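Local coordinates for LAE5 (Uncultured bacterium, PDB 5JD3), which is an alpha/beta hydrolase of the GDSL lipase/acylhydrolase family, probably acting as an esterase that cleaves ester bonds with a serine nucleophile, at residues Ser57-Leu67 / Leu219-Leu230; Gly41-Glu49 / Arg77-Gly85. All blocks are in the same frame, centred on the assembly; numbering follows the deposited sequence.

Interaction 1. Residues Ser57-Leu67 / Leu219-Leu230; sequences SGYVALLNAHL and LAGHQVIANAFL
Leu-62 of helix 59-67 sits as a knob in a hole of helix 219-230 formed by Leu-219, His-222, Gln-223 and Ala-226. Its CG stands beside the backbone N (chi1 -71°), which drops CD1 onto the helix backbone, 3.4 Å from Gln-223 N. CD2 meets the CD1 methyl of Leu-219. The bent Gln-223 brings OE1 alongside both leucine methyls while its NE2 donates to Asn-227 OD1, a bond that ties the amide to its own helix.

The next residue, Leu-63, serves two partners with two branches. CD1 lies over a face of the Phe-229 ring, offset toward the rim and 3.9 Å from the centroid. CD2 wedges between the ring and Leu-230, 3.6 Å from Leu-230 CG. Leu-230 in turn sends its CD1 almost straight onto the centre of the His-66 ring, 3.3 Å from the centroid and 4° off the normal, a close CH-pi contact. At the other end Ile-225 CG2 covers one face of the Tyr-59 ring, and Val-60 CG2 lies over the opposite one.

The helices cross at -58° with their axes 8.4 Å apart, and Ala-226 CB, 4.0 Å from Leu-62 CB, is small enough for that approach. Both lie against one face of the parallel sheet, with Leu-63 on Ile-32 and Phe-229 on Leu-30. The polar ends of the Tyr-59 and His-66 rings look outside the pair: Tyr-59 OH bonds to Thr-38 OG1 and His-66 NE2 to Cys-235 O. With these two groups engaged there, the contact itself rests largely on methyls and aromatic faces.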
loop_
_atom_site.group_PDB
_atom_site.type_symbol
_atom_site.label_atom_id
_atom_site.label_comp_id
_atom_site.label_asym_id
_atom_site.label_seq_id
_atom_site.Cartn_x
_atom_site.Cartn_y
_atom_site.Cartn_z
ATOM N N SER A 57 9.798 -8.275 5.466
ATOM C CA SER A 57 10.995 -7.442 5.510
ATOM C C SER A 57 10.846 -6.203 4.632
ATOM O O SER A 57 11.825 -5.705 4.074
ATOM C CB SER A 57 12.219 -8.250 5.078
ATOM O OG SER A 57 12.091 -8.704 3.742
ATOM N N GLY A 58 9.617 -5.709 4.517
ATOM C CA GLY A 58 9.330 -4.550 3.691
ATOM C C GLY A 58 8.933 -3.331 4.502
ATOM O O GLY A 58 9.316 -3.201 5.664
ATOM N N TYR A 59 8.154 -2.441 3.891
ATOM C CA TYR A 59 7.810 -1.170 4.522
ATOM C C TYR A 59 6.886 -1.356 5.722
ATOM O O TYR A 59 6.933 -0.575 6.671
ATOM C CB TYR A 59 7.175 -0.216 3.502
ATOM C CG TYR A 59 5.728 -0.501 3.153
ATOM C CD1 TYR A 59 4.690 0.124 3.837
ATOM C CD2 TYR A 59 5.398 -1.373 2.123
ATOM C CE1 TYR A 59 3.368 -0.125 3.518
ATOM C CE2 TYR A 59 4.077 -1.627 1.795
ATOM C CZ TYR A 59 3.068 -1.001 2.496
ATOM O OH TYR A 59 1.752 -1.252 2.174
ATOM N N VAL A 60 6.048 -2.388 5.678
ATOM C CA VAL A 60 5.154 -2.688 6.792
ATOM C C VAL A 60 5.966 -3.016 8.043
ATOM O O VAL A 60 5.663 -2.535 9.136
ATOM C CB VAL A 60 4.207 -3.860 6.463
ATOM C CG1 VAL A 60 3.489 -4.341 7.717
ATOM C CG2 VAL A 60 3.208 -3.448 5.393
ATOM N N ALA A 61 7.006 -3.825 7.871
ATOM C CA ALA A 61 7.908 -4.155 8.967
ATOM C C ALA A 61 8.684 -2.920 9.413
ATOM O O ALA A 61 9.017 -2.774 10.589
ATOM C CB ALA A 61 8.862 -5.263 8.557
ATOM N N LEU A 62 8.969 -2.035 8.464
ATOM C CA LEU A 62 9.662 -0.788 8.761
ATOM C C LEU A 62 8.776 0.144 9.576
ATOM O O LEU A 62 9.237 0.781 10.523
ATOM C CB LEU A 62 10.108 -0.101 7.470
ATOM C CG LEU A 62 11.257 -0.794 6.736
ATOM C CD1 LEU A 62 11.623 -0.043 5.472
ATOM C CD2 LEU A 62 12.459 -0.919 7.652
ATOM N N LEU A 63 7.501 0.217 9.200
ATOM C CA LEU A 63 6.525 1.010 9.939
ATOM C C LEU A 63 6.396 0.507 11.369
ATOM O O LEU A 63 6.399 1.292 12.316
ATOM C CB LEU A 63 5.160 0.973 9.247
ATOM C CG LEU A 63 5.021 1.726 7.924
ATOM C CD1 LEU A 63 3.640 1.502 7.329
ATOM C CD2 LEU A 63 5.279 3.206 8.130
ATOM N N ASN A 64 6.289 -0.810 11.514
ATOM C CA ASN A 64 6.139 -1.432 12.823
ATOM C C ASN A 64 7.338 -1.153 13.725
ATOM O O ASN A 64 7.179 -0.849 14.907
ATOM C CB ASN A 64 5.933 -2.939 12.670
ATOM C CG ASN A 64 5.550 -3.611 13.973
ATOM O OD1 ASN A 64 4.401 -3.529 14.411
ATOM N ND2 ASN A 64 6.508 -4.286 14.596
ATOM N N ALA A 65 8.537 -1.248 13.158
ATOM C CA ALA A 65 9.762 -0.982 13.904
ATOM C C ALA A 65 9.862 0.491 14.285
ATOM O O ALA A 65 10.200 0.826 15.420
ATOM C CB ALA A 65 10.977 -1.403 13.091
ATOM N N HIS A 66 9.566 1.361 13.324
ATOM C CA HIS A 66 9.620 2.805 13.522
ATOM C C HIS A 66 8.677 3.264 14.629
ATOM O O HIS A 66 9.065 4.028 15.513
ATOM C CB HIS A 66 9.282 3.522 12.210
ATOM C CG HIS A 66 9.255 5.017 12.316
ATOM N ND1 HIS A 66 10.240 5.817 11.778
ATOM C CD2 HIS A 66 8.352 5.857 12.876
ATOM C CE1 HIS A 66 9.949 7.084 12.007
ATOM N NE2 HIS A 66 8.810 7.136 12.676
ATOM N N LEU A 67 7.436 2.793 14.572
ATOM C CA LEU A 67 6.414 3.203 15.528
ATOM C C LEU A 67 6.712 2.697 16.936
ATOM O O LEU A 67 6.446 3.389 17.918
ATOM C CB LEU A 67 5.038 2.719 15.070
ATOM C CG LEU A 67 4.516 3.395 13.798
ATOM C CD1 LEU A 67 3.337 2.632 13.212
ATOM C CD2 LEU A 67 4.137 4.844 14.080
ATOM N N LEU A 219 15.766 -2.456 0.743
ATOM C CA LEU A 219 15.252 -1.917 1.998
ATOM C C LEU A 219 15.115 -0.396 1.940
ATOM O O LEU A 219 14.193 0.174 2.525
ATOM C CB LEU A 219 16.152 -2.317 3.166
ATOM C CG LEU A 219 15.532 -2.113 4.549
ATOM C CD1 LEU A 219 14.285 -2.974 4.703
ATOM C CD2 LEU A 219 16.537 -2.415 5.648
ATOM N N ALA A 220 16.032 0.250 1.225
ATOM C CA ALA A 220 16.005 1.699 1.059
ATOM C C ALA A 220 14.721 2.151 0.372
ATOM O O ALA A 220 14.126 3.162 0.748
ATOM C CB ALA A 220 17.218 2.166 0.271
ATOM N N GLY A 221 14.300 1.394 -0.637
ATOM C CA GLY A 221 13.076 1.693 -1.356
ATOM C C GLY A 221 11.849 1.544 -0.479
ATOM O O GLY A 221 10.918 2.345 -0.557
ATOM N N HIS A 222 11.847 0.512 0.359
ATOM C CA HIS A 222 10.752 0.297 1.296
ATOM C C HIS A 222 10.722 1.393 2.357
ATOM O O HIS A 222 9.661 1.737 2.876
ATOM C CB HIS A 222 10.866 -1.078 1.956
ATOM C CG HIS A 222 10.381 -2.204 1.096
ATOM N ND1 HIS A 222 9.047 -2.529 0.979
ATOM C CD2 HIS A 222 11.051 -3.083 0.315
ATOM C CE1 HIS A 222 8.915 -3.559 0.164
ATOM N NE2 HIS A 222 10.118 -3.915 -0.254
ATOM N N GLN A 223 11.892 1.939 2.674
ATOM C CA GLN A 223 11.982 3.030 3.636
ATOM C C GLN A 223 11.371 4.297 3.044
ATOM O O GLN A 223 10.792 5.112 3.762
ATOM C CB GLN A 223 13.436 3.275 4.047
ATOM C CG GLN A 223 13.594 4.209 5.239
ATOM C CD GLN A 223 13.127 3.582 6.539
ATOM O OE1 GLN A 223 13.759 2.661 7.059
ATOM N NE2 GLN A 223 12.016 4.078 7.071
ATOM N N VAL A 224 11.504 4.451 1.730
ATOM C CA VAL A 224 10.870 5.554 1.018
ATOM C C VAL A 224 9.357 5.447 1.145
ATOM O O VAL A 224 8.673 6.434 1.426
ATOM C CB VAL A 224 11.267 5.573 -0.474
ATOM C CG1 VAL A 224 10.356 6.503 -1.266
ATOM C CG2 VAL A 224 12.727 5.977 -0.632
ATOM N N ILE A 225 8.842 4.238 0.946
ATOM C CA ILE A 225 7.416 3.973 1.085
ATOM C C ILE A 225 6.950 4.226 2.515
ATOM O O ILE A 225 5.928 4.875 2.741
ATOM C CB ILE A 225 7.071 2.523 0.693
ATOM C CG1 ILE A 225 7.450 2.260 -0.765
ATOM C CG2 ILE A 225 5.595 2.244 0.917
ATOM C CD1 ILE A 225 7.197 0.838 -1.212
ATOM N N ALA A 226 7.713 3.712 3.474
ATOM C CA ALA A 226 7.372 3.839 4.885
ATOM C C ALA A 226 7.373 5.296 5.339
ATOM O O ALA A 226 6.494 5.719 6.087
ATOM C CB ALA A 226 8.335 3.022 5.734
ATOM N N ASN A 227 8.360 6.059 4.882
ATOM C CA ASN A 227 8.490 7.457 5.282
ATOM C C ASN A 227 7.392 8.341 4.699
ATOM O O ASN A 227 7.013 9.345 5.300
ATOM C CB ASN A 227 9.862 7.998 4.882
ATOM C CG ASN A 227 10.973 7.481 5.776
ATOM O OD1 ASN A 227 10.739 6.661 6.665
ATOM N ND2 ASN A 227 12.189 7.956 5.544
ATOM N N ALA A 228 6.887 7.967 3.527
ATOM C CA ALA A 228 5.766 8.678 2.927
ATOM C C ALA A 228 4.515 8.477 3.774
ATOM O O ALA A 228 3.742 9.409 3.999
ATOM C CB ALA A 228 5.533 8.206 1.502
ATOM N N PHE A 229 4.334 7.247 4.244
ATOM C CA PHE A 229 3.219 6.888 5.113
ATOM C C PHE A 229 3.290 7.644 6.435
ATOM O O PHE A 229 2.304 8.233 6.880
ATOM C CB PHE A 229 3.217 5.374 5.360
ATOM C CG PHE A 229 2.070 4.889 6.206
ATOM C CD1 PHE A 229 0.918 4.399 5.613
ATOM C CD2 PHE A 229 2.153 4.896 7.589
ATOM C CE1 PHE A 229 -0.135 3.943 6.384
ATOM C CE2 PHE A 229 1.104 4.444 8.364
ATOM C CZ PHE A 229 -0.041 3.966 7.762
ATOM N N LEU A 230 4.464 7.613 7.060
ATOM C CA LEU A 230 4.678 8.254 8.353
ATOM C C LEU A 230 4.471 9.761 8.288
ATOM O O LEU A 230 3.864 10.351 9.184
ATOM C CB LEU A 230 6.083 7.944 8.870
ATOM C CG LEU A 230 6.351 6.482 9.226
ATOM C CD1 LEU A 230 7.839 6.229 9.376
ATOM C CD2 LEU A 230 5.607 6.098 10.496
#

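Interaction 2. Residues Gly41-Glu49 / Arg77-Gly85; sequences GRDKGIGGE and RLVNQGNSG
Arg-42 reaches from the loop 41-49 to residues 80-83, its CB directed toward them. CG lies between the backbone N and the carbonyl carbon (chi1 69°), and the chain runs extended from there to NE. CD passes over the side-chain amide of Asn-80, 3.4 Å from its CG. NE then donates to Gly-82 O at 3.1 Å, and NH2 gives a second bond to the same oxygen, a side-on grip that fixes the rotation of the guanidinium. NH2 also makes a weak bond to Asn-83 OD1 and meets a water that donates to Gln-81 OE1. Over one face of the group, Asn-80 O sits 3.1 Å above the plane and over its centre, while Lys-44 CG lies over the opposite face; NH1 is close to this oxygen but poorly angled for a bond.

Strand 77-82 is an edge of the five-stranded parallel sheet of the alpha/beta/alpha SGNH (GDSL) hydrolase fold. The sequence from Asn-80 to Gly-85, Asn-Gln-Gly-Asn-Ser-Gly, is consistent with the family block whose glycine helps form the oxyanion hole. Within it, Asn-80 OD1 accepts from Gly-82 N at 2.9 Å, an Asx turn, while Asn-80 ND2 is held by Thr-38 O and His-55 O.

Towards the start of the strand, Gly-48 lies against the backbone, its CA 3.2 Å from Asn-80 O, and its own O accepts a weak bond from Asn-80 N. Glu-49 CG then rests on Val-79 CG2 at 3.6 Å, and its carboxylate forms a salt bridge with Arg-77, though the modelled separation of OE1 from NE is doubtfully short. A water joins Glu-49 OE1 to Leu-78 O.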
loop_
_atom_site.group_PDB
_atom_site.type_symbol
_atom_site.label_atom_id
_atom_site.label_comp_id
_atom_site.label_asym_id
_atom_site.label_seq_id
_atom_site.Cartn_x
_atom_site.Cartn_y
_atom_site.Cartn_z
ATOM N N GLY A 41 7.170 -11.085 1.868
ATOM C CA GLY A 41 7.660 -12.393 2.266
ATOM C C GLY A 41 7.320 -12.808 3.685
ATOM O O GLY A 41 8.040 -13.598 4.294
ATOM N N ARG A 42 6.221 -12.278 4.213
ATOM C CA ARG A 42 5.768 -12.641 5.552
ATOM C C ARG A 42 5.340 -14.104 5.602
ATOM O O ARG A 42 5.037 -14.706 4.573
ATOM C CB ARG A 42 4.603 -11.747 5.989
ATOM C CG ARG A 42 3.319 -11.985 5.205
ATOM C CD ARG A 42 2.229 -11.006 5.603
ATOM N NE ARG A 42 1.016 -11.177 4.807
ATOM C CZ ARG A 42 -0.022 -11.922 5.175
ATOM N NH1 ARG A 42 -0.002 -12.566 6.333
ATOM N NH2 ARG A 42 -1.083 -12.019 4.385
ATOM N N ASP A 43 5.322 -14.673 6.802
ATOM C CA ASP A 43 4.775 -16.010 6.990
ATOM C C ASP A 43 3.263 -15.905 7.136
ATOM O O ASP A 43 2.760 -15.467 8.170
ATOM C CB ASP A 43 5.392 -16.691 8.214
ATOM C CG ASP A 43 4.822 -18.077 8.460
ATOM O OD1 ASP A 43 4.363 -18.716 7.490
ATOM O OD2 ASP A 43 4.838 -18.532 9.623
ATOM N N LYS A 44 2.544 -16.303 6.092
ATOM C CA LYS A 44 1.093 -16.151 6.053
ATOM C C LYS A 44 0.382 -17.063 7.049
ATOM O O LYS A 44 -0.794 -16.864 7.353
ATOM C CB LYS A 44 0.567 -16.419 4.642
ATOM C CG LYS A 44 1.019 -15.402 3.609
ATOM C CD LYS A 44 0.401 -15.688 2.251
ATOM C CE LYS A 44 0.893 -14.703 1.207
ATOM N NZ LYS A 44 0.366 -15.016 -0.150
ATOM N N GLY A 45 1.099 -18.061 7.556
ATOM C CA GLY A 45 0.534 -18.993 8.514
ATOM C C GLY A 45 0.247 -18.361 9.863
ATOM O O GLY A 45 -0.455 -18.943 10.691
ATOM N N ILE A 46 0.786 -17.167 10.086
ATOM C CA ILE A 46 0.611 -16.476 11.359
ATOM C C ILE A 46 -0.599 -15.546 11.329
ATOM O O ILE A 46 -1.273 -15.359 12.341
ATOM C CB ILE A 46 1.863 -15.668 11.733
ATOM C CG1 ILE A 46 3.125 -16.405 11.291
ATOM C CG2 ILE A 46 1.904 -15.421 13.227
ATOM C CD1 ILE A 46 4.392 -15.647 11.579
ATOM N N GLY A 47 -0.866 -14.957 10.166
ATOM C CA GLY A 47 -2.065 -14.160 9.979
ATOM C C GLY A 47 -1.889 -12.660 10.132
ATOM O O GLY A 47 -2.857 -11.942 10.379
ATOM N N GLY A 48 -0.658 -12.181 9.985
ATOM C CA GLY A 48 -0.398 -10.753 10.044
ATOM C C GLY A 48 0.165 -10.280 11.369
ATOM O O GLY A 48 0.973 -9.354 11.410
ATOM N N GLU A 49 -0.273 -10.905 12.458
ATOM C CA GLU A 49 0.261 -10.595 13.780
ATOM C C GLU A 49 0.951 -11.820 14.360
ATOM O O GLU A 49 0.399 -12.917 14.319
ATOM C CB GLU A 49 -0.842 -10.142 14.735
ATOM C CG GLU A 49 -1.998 -9.409 14.098
ATOM C CD GLU A 49 -2.996 -8.931 15.134
ATOM O OE1 GLU A 49 -2.555 -8.380 16.165
ATOM O OE2 GLU A 49 -4.214 -9.113 14.926
ATOM N N ARG A 77 -0.907 -1.448 17.114
ATOM C CA ARG A 77 -0.943 -2.856 16.738
ATOM C C ARG A 77 -1.098 -3.009 15.226
ATOM O O ARG A 77 -2.190 -2.845 14.688
ATOM C CB ARG A 77 -2.088 -3.553 17.474
ATOM C CG ARG A 77 -2.186 -5.052 17.267
ATOM C CD ARG A 77 -3.374 -5.601 18.043
ATOM N NE ARG A 77 -3.647 -7.001 17.741
ATOM C CZ ARG A 77 -4.657 -7.691 18.257
ATOM N NH1 ARG A 77 -5.497 -7.109 19.103
ATOM N NH2 ARG A 77 -4.832 -8.963 17.926
ATOM N N LEU A 78 0.001 -3.320 14.543
ATOM C CA LEU A 78 -0.010 -3.394 13.085
ATOM C C LEU A 78 -0.194 -4.817 12.567
ATOM O O LEU A 78 0.376 -5.767 13.104
ATOM C CB LEU A 78 1.278 -2.797 12.510
ATOM C CG LEU A 78 1.265 -1.293 12.222
ATOM C CD1 LEU A 78 1.226 -0.478 13.508
ATOM C CD2 LEU A 78 2.461 -0.898 11.368
ATOM N N VAL A 79 -0.998 -4.950 11.514
ATOM C CA VAL A 79 -1.274 -6.244 10.902
ATOM C C VAL A 79 -0.951 -6.225 9.410
ATOM O O VAL A 79 -1.414 -5.349 8.680
ATOM C CB VAL A 79 -2.748 -6.656 11.079
ATOM C CG1 VAL A 79 -2.948 -8.105 10.659
ATOM C CG2 VAL A 79 -3.196 -6.446 12.518
ATOM N N ASN A 80 -0.159 -7.193 8.960
ATOM C CA ASN A 80 0.173 -7.307 7.545
ATOM C C ASN A 80 -0.740 -8.308 6.844
ATOM O O ASN A 80 -0.715 -9.501 7.141
ATOM C CB ASN A 80 1.639 -7.715 7.368
ATOM C CG ASN A 80 2.116 -7.594 5.926
ATOM O OD1 ASN A 80 1.318 -7.559 4.989
ATOM N ND2 ASN A 80 3.430 -7.534 5.747
ATOM N N GLN A 81 -1.543 -7.815 5.907
ATOM C CA GLN A 81 -2.434 -8.675 5.138
ATOM C C GLN A 81 -2.133 -8.588 3.646
ATOM O O GLN A 81 -3.038 -8.655 2.815
ATOM C CB GLN A 81 -3.896 -8.311 5.406
ATOM C CG GLN A 81 -4.414 -8.797 6.749
ATOM C CD GLN A 81 -4.454 -10.311 6.841
ATOM O OE1 GLN A 81 -5.102 -10.976 6.033
ATOM N NE2 GLN A 81 -3.755 -10.864 7.825
ATOM N N GLY A 82 -0.855 -8.441 3.313
ATOM C CA GLY A 82 -0.433 -8.357 1.928
ATOM C C GLY A 82 -0.275 -9.719 1.277
ATOM O O GLY A 82 0.350 -10.618 1.840
ATOM N N ASN A 83 -0.852 -9.868 0.088
ATOM C CA ASN A 83 -0.740 -11.103 -0.686
ATOM C C ASN A 83 -0.133 -10.840 -2.059
ATOM O O ASN A 83 -0.656 -10.035 -2.825
ATOM C CB ASN A 83 -2.109 -11.769 -0.845
ATOM C CG ASN A 83 -2.629 -12.362 0.450
ATOM O OD1 ASN A 83 -2.084 -12.116 1.526
ATOM N ND2 ASN A 83 -3.694 -13.147 0.352
ATOM N N SER A 84 0.962 -11.527 -2.370
ATOM C CA SER A 84 1.674 -11.319 -3.630
ATOM C C SER A 84 0.808 -11.599 -4.858
ATOM O O SER A 84 -0.016 -12.512 -4.854
ATOM C CB SER A 84 2.927 -12.197 -3.679
ATOM O OG SER A 84 3.807 -11.890 -2.612
ATOM N N GLY A 85 1.002 -10.798 -5.903
ATOM C CA GLY A 85 0.310 -10.992 -7.165
ATOM C C GLY A 85 -1.101 -10.434 -7.194
ATOM O O GLY A 85 -1.759 -10.442 -8.235
HETATM O O HOH W 1 5.889 -11.488 -0.877
HETATM O O HOH W 2 -3.966 -13.289 4.392
HETATM O O HOH W 3 0.469 -7.075 16.023
#

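From the N terminus, strand 29-34 and helix 36-39 lead into the loop 41-49, the first half of interaction 2. Helix 59-70 follows, carrying the first half of interaction 1, and strand 77-82 then returns beside strand 29-34, completing a beta-alpha-beta unit and closing interaction 2 over a short span. Interaction 1 stays open through the rest of the sheet until helix 219-232 arrives, so the two contacts cross. They meet where Leu-78 packs on Leu-63 and Leu-67, and Val-60 on Asn-80. Helix 59-70 thus joins the edge strand, bordered by its loop, to the C-terminal helix, which follows the probable catalytic His-216.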